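Local coordinates for amino Transferase (Eubacterium rectale, PDB 3ELE) that transfers amino groups with pyridoxal-5'-phosphate as cofactor, as an aminotransferase of the class I and II family, probably between amino acids and keto acids, at the interface of chains A and B. Numbering follows the deposited sequence. Chains: chain A/B, Amino Transferase.

Contact 1: the interface of chains A and B. Residues chain A 3-5; chain B 119, 121, 174, 210-211, 267.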
ATOM      1  N   VAL A   3      19.064  -5.156 -16.262  1.00 41.83           N
ATOM      2  CA  VAL A   3      18.781  -6.224 -15.272  1.00 39.23           C
ATOM      3  C   VAL A   3      17.352  -6.114 -14.705  1.00 37.99           C
ATOM      4  O   VAL A   3      16.724  -7.115 -14.441  1.00 38.66           O
ATOM      5  CB  VAL A   3      19.857  -6.214 -14.139  1.00 38.70           C
ATOM      6  CG1 VAL A   3      19.556  -7.218 -13.022  1.00 38.53           C
ATOM      7  CG2 VAL A   3      21.236  -6.477 -14.735  1.00 35.87           C
ATOM      8  N   VAL A   4      16.854  -4.895 -14.532  1.00 36.20           N
ATOM      9  CA  VAL A   4      15.509  -4.634 -13.999  1.00 35.50           C
ATOM     10  C   VAL A   4      14.436  -4.665 -15.087  1.00 35.48           C
ATOM     11  O   VAL A   4      14.743  -4.684 -16.276  1.00 34.98           O
ATOM     12  CB  VAL A   4      15.438  -3.257 -13.296  1.00 35.83           C
ATOM     13  CG1 VAL A   4      16.352  -3.234 -12.056  1.00 37.56           C
ATOM     14  CG2 VAL A   4      15.778  -2.087 -14.277  1.00 30.16           C
ATOM     15  N   ASN A   5      13.178  -4.671 -14.654  1.00 34.86           N
ATOM     16  CA  ASN A   5      12.031  -4.600 -15.553  1.00 35.31           C
ATOM     17  C   ASN A   5      12.024  -3.206 -16.201  1.00 35.65           C
ATOM     18  O   ASN A   5      11.977  -2.219 -15.474  1.00 33.28           O
ATOM     19  CB  ASN A   5      10.738  -4.818 -14.757  1.00 34.90           C
ATOM     20  CG  ASN A   5       9.494  -4.693 -15.610  1.00 33.96           C
ATOM     21  OD1 ASN A   5       9.087  -3.593 -15.929  1.00 29.79           O
ATOM     22  ND2 ASN A   5       8.870  -5.818 -15.952  1.00 34.43           N
TER
ATOM     23  N   LEU B 119      12.546  -6.215 -10.220  1.00 32.96           N
ATOM     24  CA  LEU B 119      13.500  -7.126 -10.815  1.00 34.43           C
ATOM     25  C   LEU B 119      12.938  -8.008 -11.926  1.00 34.26           C
ATOM     26  O   LEU B 119      13.602  -8.160 -12.938  1.00 35.08           O
ATOM     27  CB  LEU B 119      14.178  -7.996  -9.730  1.00 33.73           C
ATOM     28  CG  LEU B 119      15.157  -7.272  -8.774  1.00 34.89           C
ATOM     29  CD1 LEU B 119      15.551  -8.152  -7.608  1.00 32.90           C
ATOM     30  CD2 LEU B 119      16.442  -6.721  -9.465  1.00 31.72           C
ATOM     31  N   SER B 121      11.584  -9.524 -15.185  1.00 34.95           N
ATOM     32  CA  SER B 121      11.474  -9.139 -16.625  1.00 33.76           C
ATOM     33  C   SER B 121      11.002 -10.261 -17.573  1.00 34.30           C
ATOM     34  O   SER B 121      10.921 -10.065 -18.802  1.00 33.63           O
ATOM     35  CB  SER B 121      12.831  -8.591 -17.104  1.00 34.33           C
ATOM     36  OG  SER B 121      13.862  -9.560 -16.960  1.00 32.35           O
ATOM     37  N   ARG B 174      16.876 -14.920 -10.482  1.00 30.67           N
ATOM     38  CA  ARG B 174      16.941 -13.463 -10.281  1.00 31.85           C
ATOM     39  C   ARG B 174      17.365 -13.055  -8.889  1.00 32.16           C
ATOM     40  O   ARG B 174      17.959 -11.956  -8.698  1.00 32.97           O
ATOM     41  CB  ARG B 174      15.589 -12.814 -10.593  1.00 32.47           C
ATOM     42  CG  ARG B 174      15.015 -13.119 -11.976  1.00 33.56           C
ATOM     43  CD  ARG B 174      16.029 -12.971 -13.137  1.00 34.15           C
ATOM     44  NE  ARG B 174      16.802 -11.760 -12.968  1.00 36.06           N
ATOM     45  CZ  ARG B 174      16.391 -10.516 -13.206  1.00 38.47           C
ATOM     46  NH1 ARG B 174      15.206 -10.251 -13.739  1.00 40.07           N
ATOM     47  NH2 ARG B 174      17.237  -9.513 -12.949  1.00 34.58           N
ATOM     48  N   ARG B 210      24.535 -12.045 -15.244  1.00 35.75           N
ATOM     49  CA  ARG B 210      23.603 -11.065 -14.703  1.00 36.32           C
ATOM     50  C   ARG B 210      23.631 -11.165 -13.165  1.00 34.93           C
ATOM     51  O   ARG B 210      23.803 -12.262 -12.643  1.00 34.68           O
ATOM     52  CB  ARG B 210      22.218 -11.392 -15.270  1.00 36.22           C
ATOM     53  CG  ARG B 210      21.123 -10.447 -14.889  1.00 43.16           C
ATOM     54  CD  ARG B 210      19.829 -10.731 -15.669  1.00 39.83           C
ATOM     55  NE  ARG B 210      19.306 -12.072 -15.438  1.00 46.15           N
ATOM     56  CZ  ARG B 210      18.184 -12.563 -15.983  1.00 47.57           C
ATOM     57  NH1 ARG B 210      17.421 -11.814 -16.786  1.00 37.98           N
ATOM     58  NH2 ARG B 210      17.807 -13.812 -15.695  1.00 44.52           N
ATOM     59  N   PRO B 211      23.504 -10.038 -12.443  1.00 34.85           N
ATOM     60  CA  PRO B 211      23.493 -10.146 -10.981  1.00 35.43           C
ATOM     61  C   PRO B 211      22.325 -10.985 -10.419  1.00 35.65           C
ATOM     62  O   PRO B 211      21.206 -10.940 -10.953  1.00 36.14           O
ATOM     63  CB  PRO B 211      23.345  -8.681 -10.528  1.00 36.59           C
ATOM     64  CG  PRO B 211      23.876  -7.885 -11.656  1.00 36.85           C
ATOM     65  CD  PRO B 211      23.373  -8.629 -12.861  1.00 34.84           C
ATOM     66  N   TYR B 267      25.056  -3.293  -8.710  1.00 32.96           N
ATOM     67  CA  TYR B 267      25.531  -3.198 -10.107  1.00 34.07           C
ATOM     68  C   TYR B 267      25.284  -1.840 -10.790  1.00 35.21           C
ATOM     69  O   TYR B 267      26.069  -1.413 -11.633  1.00 37.25           O
ATOM     70  CB  TYR B 267      24.892  -4.329 -10.959  1.00 33.13           C
ATOM     71  CG  TYR B 267      23.470  -4.019 -11.345  1.00 32.92           C
ATOM     72  CD1 TYR B 267      22.418  -4.160 -10.421  1.00 35.52           C
ATOM     73  CD2 TYR B 267      23.174  -3.510 -12.615  1.00 31.56           C
ATOM     74  CE1 TYR B 267      21.105  -3.826 -10.768  1.00 32.87           C
ATOM     75  CE2 TYR B 267      21.871  -3.181 -12.974  1.00 34.77           C
ATOM     76  CZ  TYR B 267      20.835  -3.332 -12.045  1.00 33.42           C
ATOM     77  OH  TYR B 267      19.541  -3.004 -12.397  1.00 30.89           O
TER

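Contact 2: the interface of chains A and B. Residues chain A 48-49, 53-54, 57, 252; chain B 66, 70.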
ATOM      1  N   PRO A  48      -6.476  22.835   6.659  1.00 34.86           N
ATOM      2  CA  PRO A  48      -6.157  21.848   7.685  1.00 35.26           C
ATOM      3  C   PRO A  48      -7.328  20.909   7.976  1.00 36.19           C
ATOM      4  O   PRO A  48      -8.494  21.272   7.760  1.00 36.10           O
ATOM      5  CB  PRO A  48      -5.857  22.709   8.910  1.00 33.79           C
ATOM      6  CG  PRO A  48      -6.661  23.883   8.723  1.00 33.97           C
ATOM      7  CD  PRO A  48      -6.602  24.177   7.257  1.00 34.62           C
ATOM      8  N   ALA A  49      -7.002  19.706   8.460  1.00 35.94           N
ATOM      9  CA  ALA A  49      -8.000  18.714   8.846  1.00 34.45           C
ATOM     10  C   ALA A  49      -8.902  19.331   9.923  1.00 33.40           C
ATOM     11  O   ALA A  49      -8.443  20.210  10.670  1.00 34.03           O
ATOM     12  CB  ALA A  49      -7.314  17.440   9.413  1.00 32.50           C
ATOM     13  N   VAL A  53      -9.985  15.161  13.970  1.00 36.03           N
ATOM     14  CA  VAL A  53      -8.901  14.260  13.534  1.00 35.23           C
ATOM     15  C   VAL A  53      -7.776  14.199  14.581  1.00 35.55           C
ATOM     16  O   VAL A  53      -7.555  13.142  15.173  1.00 35.62           O
ATOM     17  CB  VAL A  53      -8.343  14.655  12.122  1.00 35.79           C
ATOM     18  CG1 VAL A  53      -7.076  13.834  11.749  1.00 35.40           C
ATOM     19  CG2 VAL A  53      -9.433  14.481  11.059  1.00 30.13           C
ATOM     20  N   ASN A  54      -7.106  15.330  14.815  1.00 35.66           N
ATOM     21  CA  ASN A  54      -6.000  15.425  15.787  1.00 36.23           C
ATOM     22  C   ASN A  54      -6.435  15.111  17.224  1.00 36.94           C
ATOM     23  O   ASN A  54      -5.708  14.420  17.943  1.00 36.94           O
ATOM     24  CB  ASN A  54      -5.282  16.789  15.691  1.00 35.85           C
ATOM     25  CG  ASN A  54      -4.357  16.910  14.462  1.00 38.92           C
ATOM     26  OD1 ASN A  54      -4.110  15.948  13.709  1.00 36.93           O
ATOM     27  ND2 ASN A  54      -3.836  18.109  14.265  1.00 37.54           N
ATOM     28  N   ILE A  57      -6.912  11.253  17.298  1.00 36.27           N
ATOM     29  CA  ILE A  57      -5.578  10.613  17.290  1.00 35.44           C
ATOM     30  C   ILE A  57      -4.955  10.676  18.699  1.00 37.20           C
ATOM     31  O   ILE A  57      -4.430   9.668  19.197  1.00 36.41           O
ATOM     32  CB  ILE A  57      -4.617  11.245  16.253  1.00 34.54           C
ATOM     33  CG1 ILE A  57      -5.055  10.938  14.823  1.00 32.44           C
ATOM     34  CG2 ILE A  57      -3.189  10.708  16.418  1.00 39.04           C
ATOM     35  CD1 ILE A  57      -4.316  11.756  13.783  1.00 31.59           C
ATOM     36  N   LEU A 252      -6.044  14.568   4.712  1.00 34.50           N
ATOM     37  CA  LEU A 252      -5.102  13.560   5.170  1.00 34.66           C
ATOM     38  C   LEU A 252      -4.476  12.776   3.992  1.00 35.39           C
ATOM     39  O   LEU A 252      -4.407  11.546   4.056  1.00 34.73           O
ATOM     40  CB  LEU A 252      -5.819  12.612   6.156  1.00 34.41           C
ATOM     41  CG  LEU A 252      -6.549  13.197   7.361  1.00 32.01           C
ATOM     42  CD1 LEU A 252      -7.233  12.127   8.160  1.00 31.37           C
ATOM     43  CD2 LEU A 252      -5.606  14.010   8.267  1.00 31.33           C
TER
ATOM     44  N   SER B  66      -0.661  21.143  10.959  1.00 36.87           N
ATOM     45  CA  SER B  66      -1.601  20.078  10.522  1.00 37.16           C
ATOM     46  C   SER B  66      -1.520  19.724   9.029  1.00 36.66           C
ATOM     47  O   SER B  66      -1.386  18.558   8.685  1.00 36.69           O
ATOM     48  CB  SER B  66      -3.053  20.433  10.895  1.00 37.06           C
ATOM     49  OG  SER B  66      -3.917  19.332  10.621  1.00 39.31           O
ATOM     50  N   HIS B  70       0.006  16.029   7.838  1.00 33.77           N
ATOM     51  CA  HIS B  70      -0.852  15.025   7.140  1.00 33.51           C
ATOM     52  C   HIS B  70      -0.782  15.038   5.605  1.00 33.73           C
ATOM     53  O   HIS B  70      -1.476  14.255   4.939  1.00 36.31           O
ATOM     54  CB  HIS B  70      -2.314  15.180   7.588  1.00 33.60           C
ATOM     55  CG  HIS B  70      -2.523  15.053   9.066  1.00 32.63           C
ATOM     56  ND1 HIS B  70      -2.410  13.849   9.727  1.00 28.27           N
ATOM     57  CD2 HIS B  70      -2.879  15.967  10.005  1.00 34.23           C
ATOM     58  CE1 HIS B  70      -2.653  14.032  11.014  1.00 36.68           C
ATOM     59  NE2 HIS B  70      -2.955  15.306  11.210  1.00 29.03           N
TER
HETATM   60  O   HOH W   1      -4.502  18.489   7.603  1.00 34.98           O
HETATM   61  O   HOH W   2      -6.040  20.054  11.883  1.00 37.45           O

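Contact 3: the interface of chains A and B. Residues chain A 8, 11-12, 140, 143; chain B 278-279, 281-282.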
HETATM    1  N   MSE A   8       9.099  -0.740 -15.253  1.00 32.70           N
HETATM    2  CA  MSE A   8       9.269  -0.239 -13.892  1.00 32.46           C
HETATM    3  C   MSE A   8      10.354   0.826 -13.893  1.00 31.81           C
HETATM    4  O   MSE A   8      10.142   1.888 -13.345  1.00 31.95           O
HETATM    5  CB  MSE A   8       9.571  -1.354 -12.902  1.00 33.30           C
HETATM    6  CG  MSE A   8       8.445  -2.379 -12.749  1.00 31.68           C
HETATM    7 SE   MSE A   8       6.742  -1.696 -12.269  0.75 31.32          SE
HETATM    8  CE  MSE A   8       5.966  -1.264 -14.005  1.00 33.95           C
ATOM      9  N   LEU A  11       8.756   3.915 -15.474  1.00 34.94           N
ATOM     10  CA  LEU A  11       7.783   4.486 -14.567  1.00 35.87           C
ATOM     11  C   LEU A  11       8.449   5.205 -13.371  1.00 34.65           C
ATOM     12  O   LEU A  11       7.930   6.188 -12.905  1.00 35.05           O
ATOM     13  CB  LEU A  11       6.813   3.390 -14.112  1.00 36.25           C
ATOM     14  CG  LEU A  11       5.508   3.744 -13.445  1.00 41.03           C
ATOM     15  CD1 LEU A  11       4.685   4.690 -14.308  1.00 40.66           C
ATOM     16  CD2 LEU A  11       4.756   2.447 -13.193  1.00 35.97           C
ATOM     17  N   GLY A  12       9.611   4.741 -12.919  1.00 34.73           N
ATOM     18  CA  GLY A  12      10.331   5.399 -11.820  1.00 35.50           C
ATOM     19  C   GLY A  12      11.321   6.481 -12.222  1.00 35.53           C
ATOM     20  O   GLY A  12      11.772   7.223 -11.369  1.00 37.05           O
ATOM     21  N   PHE A 140      -2.239   2.883 -13.483  1.00 33.39           N
ATOM     22  CA  PHE A 140      -2.962   1.856 -12.736  1.00 33.02           C
ATOM     23  C   PHE A 140      -3.564   0.800 -13.674  1.00 34.36           C
ATOM     24  O   PHE A 140      -3.460  -0.411 -13.392  1.00 35.44           O
ATOM     25  CB  PHE A 140      -4.044   2.438 -11.801  1.00 34.43           C
ATOM     26  CG  PHE A 140      -3.555   3.529 -10.850  1.00 32.05           C
ATOM     27  CD1 PHE A 140      -2.291   3.478 -10.259  1.00 33.12           C
ATOM     28  CD2 PHE A 140      -4.409   4.563 -10.490  1.00 36.50           C
ATOM     29  CE1 PHE A 140      -1.871   4.484  -9.358  1.00 35.94           C
ATOM     30  CE2 PHE A 140      -4.002   5.565  -9.600  1.00 32.41           C
ATOM     31  CZ  PHE A 140      -2.731   5.511  -9.032  1.00 33.67           C
ATOM     32  N   ALA A 143      -0.639  -1.054 -15.146  1.00 34.30           N
ATOM     33  CA  ALA A 143      -0.083  -1.897 -14.066  1.00 34.38           C
ATOM     34  C   ALA A 143      -0.875  -3.188 -13.833  1.00 34.85           C
ATOM     35  O   ALA A 143      -0.317  -4.160 -13.333  1.00 37.05           O
ATOM     36  CB  ALA A 143       0.061  -1.124 -12.755  1.00 33.69           C
TER
ATOM     37  N   GLY B 278       9.628   2.877  -9.530  1.00 34.37           N
ATOM     38  CA  GLY B 278       8.631   2.464 -10.514  1.00 33.77           C
ATOM     39  C   GLY B 278       7.638   1.448  -9.977  1.00 33.01           C
ATOM     40  O   GLY B 278       6.431   1.644 -10.106  1.00 32.25           O
ATOM     41  N   ALA B 279       8.159   0.392  -9.346  1.00 33.63           N
ATOM     42  CA  ALA B 279       7.339  -0.706  -8.776  1.00 34.64           C
ATOM     43  C   ALA B 279       6.391  -0.205  -7.685  1.00 34.39           C
ATOM     44  O   ALA B 279       5.229  -0.599  -7.640  1.00 34.51           O
ATOM     45  CB  ALA B 279       8.213  -1.840  -8.250  1.00 34.38           C
ATOM     46  N   ARG B 281       5.111   2.765  -7.452  1.00 34.96           N
ATOM     47  CA  ARG B 281       4.083   3.481  -8.197  1.00 35.15           C
ATOM     48  C   ARG B 281       3.086   2.541  -8.866  1.00 35.40           C
ATOM     49  O   ARG B 281       1.882   2.767  -8.774  1.00 35.62           O
ATOM     50  CB  ARG B 281       4.740   4.394  -9.242  1.00 34.90           C
ATOM     51  CG  ARG B 281       3.790   5.291  -9.985  1.00 34.89           C
ATOM     52  CD  ARG B 281       4.575   6.392 -10.696  1.00 36.22           C
ATOM     53  NE  ARG B 281       3.735   7.196 -11.576  1.00 34.96           N
ATOM     54  CZ  ARG B 281       4.194   8.156 -12.388  1.00 39.02           C
ATOM     55  NH1 ARG B 281       5.501   8.420 -12.508  1.00 39.89           N
ATOM     56  NH2 ARG B 281       3.327   8.839 -13.128  1.00 37.25           N
ATOM     57  N   ALA B 282       3.600   1.508  -9.545  1.00 35.45           N
ATOM     58  CA  ALA B 282       2.765   0.492 -10.224  1.00 34.38           C
ATOM     59  C   ALA B 282       1.906  -0.334  -9.261  1.00 34.65           C
ATOM     60  O   ALA B 282       0.780  -0.719  -9.603  1.00 32.82           O
ATOM     61  CB  ALA B 282       3.622  -0.422 -11.075  1.00 33.59           C
TER

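Contact 1: the interface of chains A and B
A:Val3, near the start of chain A, lies across a small surface of chain B formed by B:Arg174, B:Arg210, B:Pro211 and B:Tyr267. In the polar part, NH2 of the B:Arg174 guanidinium donates a hydrogen bond to the backbone carbonyl O of A:Val3 over 2.9 Å. The donor is tilted from the carbonyl plane, and the oxygen likewise sits somewhat off the guanidinium plane. Within chain B, NH1 of the same guanidinium bonds to the backbone O of B:Leu119 at 2.8 Å, approaching from above that carbonyl plane. The arginine thus ties the C-terminal turn of helix 108-119 to the visiting chain, and its chain, bent at chi2 (-47°) and chi3 (-44°), folds back to reach both oxygens. NE of B:Arg174 lies over the centre of the B:Arg210 guanidinium, 3.4 Å above its plane.

The apolar part belongs to the branches of A:Val3. CG1, anti to the backbone N (chi1 175°), is turned toward B:Arg174, 3.3 Å from its NH2. CG2 then faces B:Pro211, 3.6 Å from CD, and both methyls lie 4.0 Å from CG of B:Arg210. A:Val3 lies over one face of the B:Tyr267 ring, toward its rim, with CB 3.7 Å from CZ.

A:Val3 to A:Asn5 form a short non-helical lead-in to helix 6-13, laid on chain B between the end of helix 108-119, the start of strand 173-178 and the loops holding B:Arg210 and B:Tyr267.

Contact 2: the interface of chains A and B
The imidazole of B:His70 and the amide of A:Asn54 approach from opposite directions, with their planes turned 36° apart. NE2 of the ring donates to the amide oxygen OD1 of A:Asn54 at 2.8 Å, 158° at the hydrogen. The acceptor is used on a lone pair in the carbonyl plane, and it also lies close to the ring plane, which favours a well-directed bond. A:Leu252 runs alongside the histidine, pointing the same way, and lays its methyl CD2 over one ring face, displaced toward CG and ND1 and 3.6 Å from the centroid, as a CH-pi contact. A:Ile57 runs antiparallel beside the ring, its CD1 4.0 Å from CE1. Replacing B:His70 by an alanine would probably leave OD1 of A:Asn54 without its donor from chain B and open a gap beneath the A:Leu252 methyl.

Next to the ring, B:Ser66 works through water. With OG anti to the backbone N (chi1 -173°), its hydroxyl meets water 2 at 2.6 Å, and that water bonds to the carbonyl O of A:Ala49 at 2.7 Å. Water 1 links the same hydroxyl to the backbone N of A:Ala49.

The patch joins helix 66-70 of one subunit to helix 51-63 and the A:Leu252 loop of the other, and probably helps hold the dimer together.

Contact 3: the interface of chains A and B
A:Leu11 packs against B:Ala282 and B:Arg281, and A:Met8 against B:Ala282, pressing one side of helix 6-13 onto helix 269-282 of chain B in a mostly apolar contact. A:Met8 is a selenomethionine standing in for methionine, in all likelihood as a phasing label. Its chain is bent at chi2 (-56°), which brings SE to 3.6 Å from CB of B:Ala282, and SE also lies 3.7 Å from CA of B:Ala279. Methyl CD2 of A:Leu11 meets CB of B:Ala282 at 3.7 Å, so the two chain A side chains share the B:Ala282 methyl as a common contact. The other leucine branch, CD1, stands 3.8 Å above one face of the B:Arg281 guanidinium, offset toward its rim. Where both chains carry glycine the backbones come together: CA of A:Gly12 is 3.6 Å from CA of B:Gly278. From a second element of chain A, helix 136-143, CB of A:Ala143 packs 4.0 Å from CB of B:Ala282.

Polar contact is slight. B:Arg281 leaves its helix with CG anti to the backbone N (chi1 -174°) and stays extended to NE, which carries the guanidinium across A:Leu11. There NH1 makes a weak hydrogen bond to the backbone O of A:Leu11, 3.3 Å long with 127° at the hydrogen. CD of B:Arg281 lies 3.9 Å from CG of A:Leu11, and packing probably contributes more than the weak bond.

Small residues on helix 269-282 allow close packing, and the patch probably helps fix the N-terminal helix of each subunit on its partner.

Contact 1 and contact 3 are neighbours, their C-alpha centres about 16 Å apart, and both draw on the N-terminal region of chain A: the first uses the residues just before helix 6-13, the second that helix itself, adding helix 136-143. B:Tyr267 of contact 1 also lies just ahead of helix 269-282, which serves contact 3. Contact 2 is set well apart, about 41 Å from contact 1 and 29 Å from contact 3, and draws on other elements. Because the interface is two-fold symmetric, each subunit lays its N-terminal segment on the other, which probably steadies the dimer, while contact 2 joins the subunits at a separate location.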